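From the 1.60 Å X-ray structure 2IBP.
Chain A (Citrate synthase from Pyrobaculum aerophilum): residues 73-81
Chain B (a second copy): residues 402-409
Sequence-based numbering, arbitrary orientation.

Chain A (73-81) RLPTKRELE
Chain B 402-409: QYIPLEQR

The C-terminal tail of one citrate synthase subunit packs against an extended segment and the first turn of a helix in the other, burying 425 Å² summed over both sides. A:Leu74, A:Pro75 and A:Thr76 are extended (phi near -75°, psi 141° to 169°), and the helix begins at A:Lys77. In chain B, B:Gln402 to B:Pro405 are also extended, and B:Leu406 to B:Gln408 form a 3-10 turn, closed by B:Arg409 N to B:Leu406 O at 3.1 Å. The two extended segments run in roughly the same direction. In register, the CA atoms of A:Thr76 and B:Arg409 lie 5.2 Å apart, those of A:Lys77 and B:Leu406 5.7 Å.

B:Arg409, the C-terminal residue, covers the most surface. Its CA-to-CB bond points toward chain A, and its m, t, t side chain (chi4 160°) folds back along its own chain, where NE and NH2 each donate to B:Ile404 O at 2.8 Å. This clamp positions NH1 to donate to A:Pro75 O, also at 2.8 Å and nearly linear at 167°, the acceptor lying near the guanidinium plane. Arginine suits the site because its planar group offers several donors at its edge while leaving its faces free for apolar neighbours: A:Leu74 CB sits over one face, 3.7 Å from B:Arg409 NH1.

A:Leu74 (m, t) points toward chain B and is buried. Its CD1 reaches B:Tyr403 CD1 at 3.9 Å, approaching the ring obliquely; that tyrosine has chi1 t and chi2 95°. A branched aliphatic chain can thus cover both groups from one side, with CB over the guanidinium face and CD1 against the tyrosine ring.

B:Leu406 (t, p) starts sideways, but its end comes nearer to chain A and packs at the start of the helix. Its CD1 lies 3.5 Å from A:Pro75 O, 3.6 Å from A:Lys77 N and 4.0 Å from CD2 of A:Leu80 (t, p), one turn into the helix, so the two leucines make an apolar contact.

The helix start is also braced within chain A. A:Thr76 (p) is the N-cap, its OG1 accepting from A:Glu79 N at 3.2 Å, while A:Glu79 OE1 accepts from A:Thr76 N at 2.8 Å. A:Glu79 (m, t) also pairs with A:Arg73 (p, t, t), OE2 to NH2 at 2.6 Å. A free amide in the first turn serves the interface: A:Lys77 N donates to a water at 2.9 Å, which donates to B:Leu406 O at 2.7 Å and B:Arg409 O at 2.9 Å, linking the helix start to the chain terminus.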

# COMPACT_ATOMS: atom_id res chain seq x y z
N ARG A 73 1.23 25.06 -10.61
CA ARG A 73 0.81 26.26 -11.33
C ARG A 73 0.42 25.93 -12.75
O ARG A 73 0.74 24.86 -13.26
CB ARG A 73 1.94 27.28 -11.37
CG ARG A 73 3.14 26.79 -12.11
CD ARG A 73 4.20 27.86 -12.18
NE ARG A 73 5.40 27.34 -12.80
CZ ARG A 73 5.58 27.24 -14.12
NH1 ARG A 73 4.61 27.59 -14.96
NH2 ARG A 73 6.73 26.76 -14.58
N LEU A 74 -0.25 26.86 -13.41
CA LEU A 74 -0.63 26.67 -14.80
C LEU A 74 0.59 26.77 -15.70
O LEU A 74 1.46 27.62 -15.47
CB LEU A 74 -1.68 27.69 -15.22
CG LEU A 74 -3.07 27.58 -14.57
CD1 LEU A 74 -3.94 28.79 -14.91
CD2 LEU A 74 -3.75 26.28 -14.99
N PRO A 75 0.67 25.92 -16.72
CA PRO A 75 1.82 25.95 -17.62
C PRO A 75 1.78 27.09 -18.64
O PRO A 75 0.70 27.51 -19.06
CB PRO A 75 1.69 24.62 -18.38
CG PRO A 75 0.22 24.37 -18.42
CD PRO A 75 -0.28 24.85 -17.08
N THR A 76 2.95 27.56 -19.06
CA THR A 76 2.98 28.49 -20.18
C THR A 76 2.72 27.66 -21.44
O THR A 76 2.71 26.42 -21.40
CB THR A 76 4.37 29.14 -20.33
OG1 THR A 76 5.33 28.13 -20.62
CG2 THR A 76 4.76 29.89 -19.05
N LYS A 77 2.48 28.33 -22.56
CA LYS A 77 2.26 27.63 -23.82
C LYS A 77 3.37 26.62 -24.09
O LYS A 77 3.11 25.45 -24.42
CB LYS A 77 2.15 28.64 -24.96
CG LYS A 77 1.92 28.04 -26.34
CD LYS A 77 1.75 29.14 -27.38
CE LYS A 77 1.49 28.59 -28.78
NZ LYS A 77 2.66 27.84 -29.31
N ARG A 78 4.63 27.05 -23.94
CA ARG A 78 5.75 26.18 -24.21
C ARG A 78 5.79 24.98 -23.27
O ARG A 78 6.03 23.86 -23.68
CB ARG A 78 7.07 26.95 -24.17
CG ARG A 78 8.30 26.08 -24.44
CD ARG A 78 9.45 26.89 -25.04
NE ARG A 78 9.85 28.04 -24.23
CZ ARG A 78 10.83 28.03 -23.33
NH1 ARG A 78 11.53 26.92 -23.09
NH2 ARG A 78 11.12 29.14 -22.66
N GLU A 79 5.56 25.25 -21.99
CA GLU A 79 5.58 24.20 -20.97
C GLU A 79 4.51 23.16 -21.24
O GLU A 79 4.77 21.96 -21.14
CB GLU A 79 5.36 24.81 -19.60
CG GLU A 79 6.60 25.50 -19.07
CD GLU A 79 6.35 26.28 -17.82
OE1 GLU A 79 5.18 26.67 -17.57
OE2 GLU A 79 7.33 26.56 -17.10
N LEU A 80 3.34 23.63 -21.65
CA LEU A 80 2.24 22.70 -21.91
C LEU A 80 2.53 21.85 -23.13
O LEU A 80 2.37 20.64 -23.10
CB LEU A 80 0.92 23.43 -22.04
CG LEU A 80 -0.30 22.51 -22.18
CD1 LEU A 80 -0.36 21.53 -21.00
CD2 LEU A 80 -1.57 23.32 -22.30
N GLU A 81 3.01 22.49 -24.20
CA GLU A 81 3.39 21.76 -25.41
C GLU A 81 4.43 20.69 -25.11
O GLU A 81 4.29 19.53 -25.53
CB GLU A 81 3.93 22.73 -26.47
CG GLU A 81 2.87 23.59 -27.10
CD GLU A 81 3.44 24.67 -28.01
OE1 GLU A 81 4.67 24.87 -28.02
OE2 GLU A 81 2.63 25.35 -28.69
N GLN B 402 -7.45 33.22 -10.47
CA GLN B 402 -8.18 33.37 -11.72
C GLN B 402 -7.43 32.76 -12.88
O GLN B 402 -6.24 32.99 -13.07
CB GLN B 402 -8.52 34.83 -11.96
CG GLN B 402 -9.35 35.45 -10.84
CD GLN B 402 -10.63 34.68 -10.55
OE1 GLN B 402 -11.40 34.37 -11.46
NE2 GLN B 402 -10.87 34.40 -9.28
N TYR B 403 -8.12 31.89 -13.61
CA TYR B 403 -7.55 31.22 -14.75
C TYR B 403 -7.14 32.28 -15.77
O TYR B 403 -7.89 33.21 -16.04
CB TYR B 403 -8.57 30.26 -15.35
CG TYR B 403 -8.05 29.39 -16.47
CD1 TYR B 403 -7.59 28.09 -16.22
CD2 TYR B 403 -8.06 29.84 -17.78
CE1 TYR B 403 -7.13 27.29 -17.25
CE2 TYR B 403 -7.61 29.04 -18.80
CZ TYR B 403 -7.16 27.76 -18.54
OH TYR B 403 -6.69 26.98 -19.58
N ILE B 404 -5.92 32.15 -16.27
CA ILE B 404 -5.40 33.04 -17.29
C ILE B 404 -5.25 32.23 -18.57
O ILE B 404 -4.79 31.11 -18.54
CB ILE B 404 -4.02 33.61 -16.89
CG1 ILE B 404 -4.13 34.41 -15.59
CG2 ILE B 404 -3.49 34.49 -18.00
CD1 ILE B 404 -5.11 35.55 -15.64
N PRO B 405 -5.75 32.76 -19.69
CA PRO B 405 -5.62 32.04 -20.95
C PRO B 405 -4.18 31.65 -21.23
O PRO B 405 -3.26 32.42 -20.92
CB PRO B 405 -6.11 33.06 -21.99
CG PRO B 405 -6.98 33.98 -21.23
CD PRO B 405 -6.43 34.06 -19.85
N LEU B 406 -3.99 30.48 -21.85
CA LEU B 406 -2.66 29.93 -22.11
C LEU B 406 -1.70 30.93 -22.74
O LEU B 406 -0.60 31.17 -22.24
CB LEU B 406 -2.79 28.71 -23.02
CG LEU B 406 -1.52 27.91 -23.36
CD1 LEU B 406 -0.96 27.23 -22.12
CD2 LEU B 406 -1.85 26.87 -24.45
N GLU B 407 -2.15 31.55 -23.82
CA GLU B 407 -1.34 32.48 -24.60
C GLU B 407 -0.86 33.70 -23.81
O GLU B 407 0.15 34.32 -24.17
CB GLU B 407 -2.13 32.94 -25.84
CG GLU B 407 -2.60 31.80 -26.76
CD GLU B 407 -3.76 30.97 -26.19
OE1 GLU B 407 -4.41 31.40 -25.22
OE2 GLU B 407 -4.04 29.88 -26.75
N GLN B 408 -1.52 34.02 -22.70
CA GLN B 408 -1.16 35.17 -21.89
C GLN B 408 -0.25 34.87 -20.70
O GLN B 408 0.10 35.77 -19.93
CB GLN B 408 -2.43 35.87 -21.40
CG GLN B 408 -3.36 36.28 -22.54
CD GLN B 408 -4.61 36.98 -22.06
OE1 GLN B 408 -4.69 37.41 -20.91
NE2 GLN B 408 -5.60 37.11 -22.94
N ARG B 409 0.14 33.61 -20.52
CA ARG B 409 1.00 33.23 -19.40
C ARG B 409 2.48 33.40 -19.71
O ARG B 409 2.90 33.38 -20.87
CB ARG B 409 0.74 31.78 -18.99
CG ARG B 409 -0.68 31.52 -18.54
CD ARG B 409 -0.92 30.04 -18.38
NE ARG B 409 -2.35 29.73 -18.48
CZ ARG B 409 -2.85 28.52 -18.75
NH1 ARG B 409 -2.05 27.48 -18.94
NH2 ARG B 409 -4.15 28.39 -18.88
OXT ARG B 409 3.31 33.48 -18.80
O HOH W 1 2.09 31.19 -22.57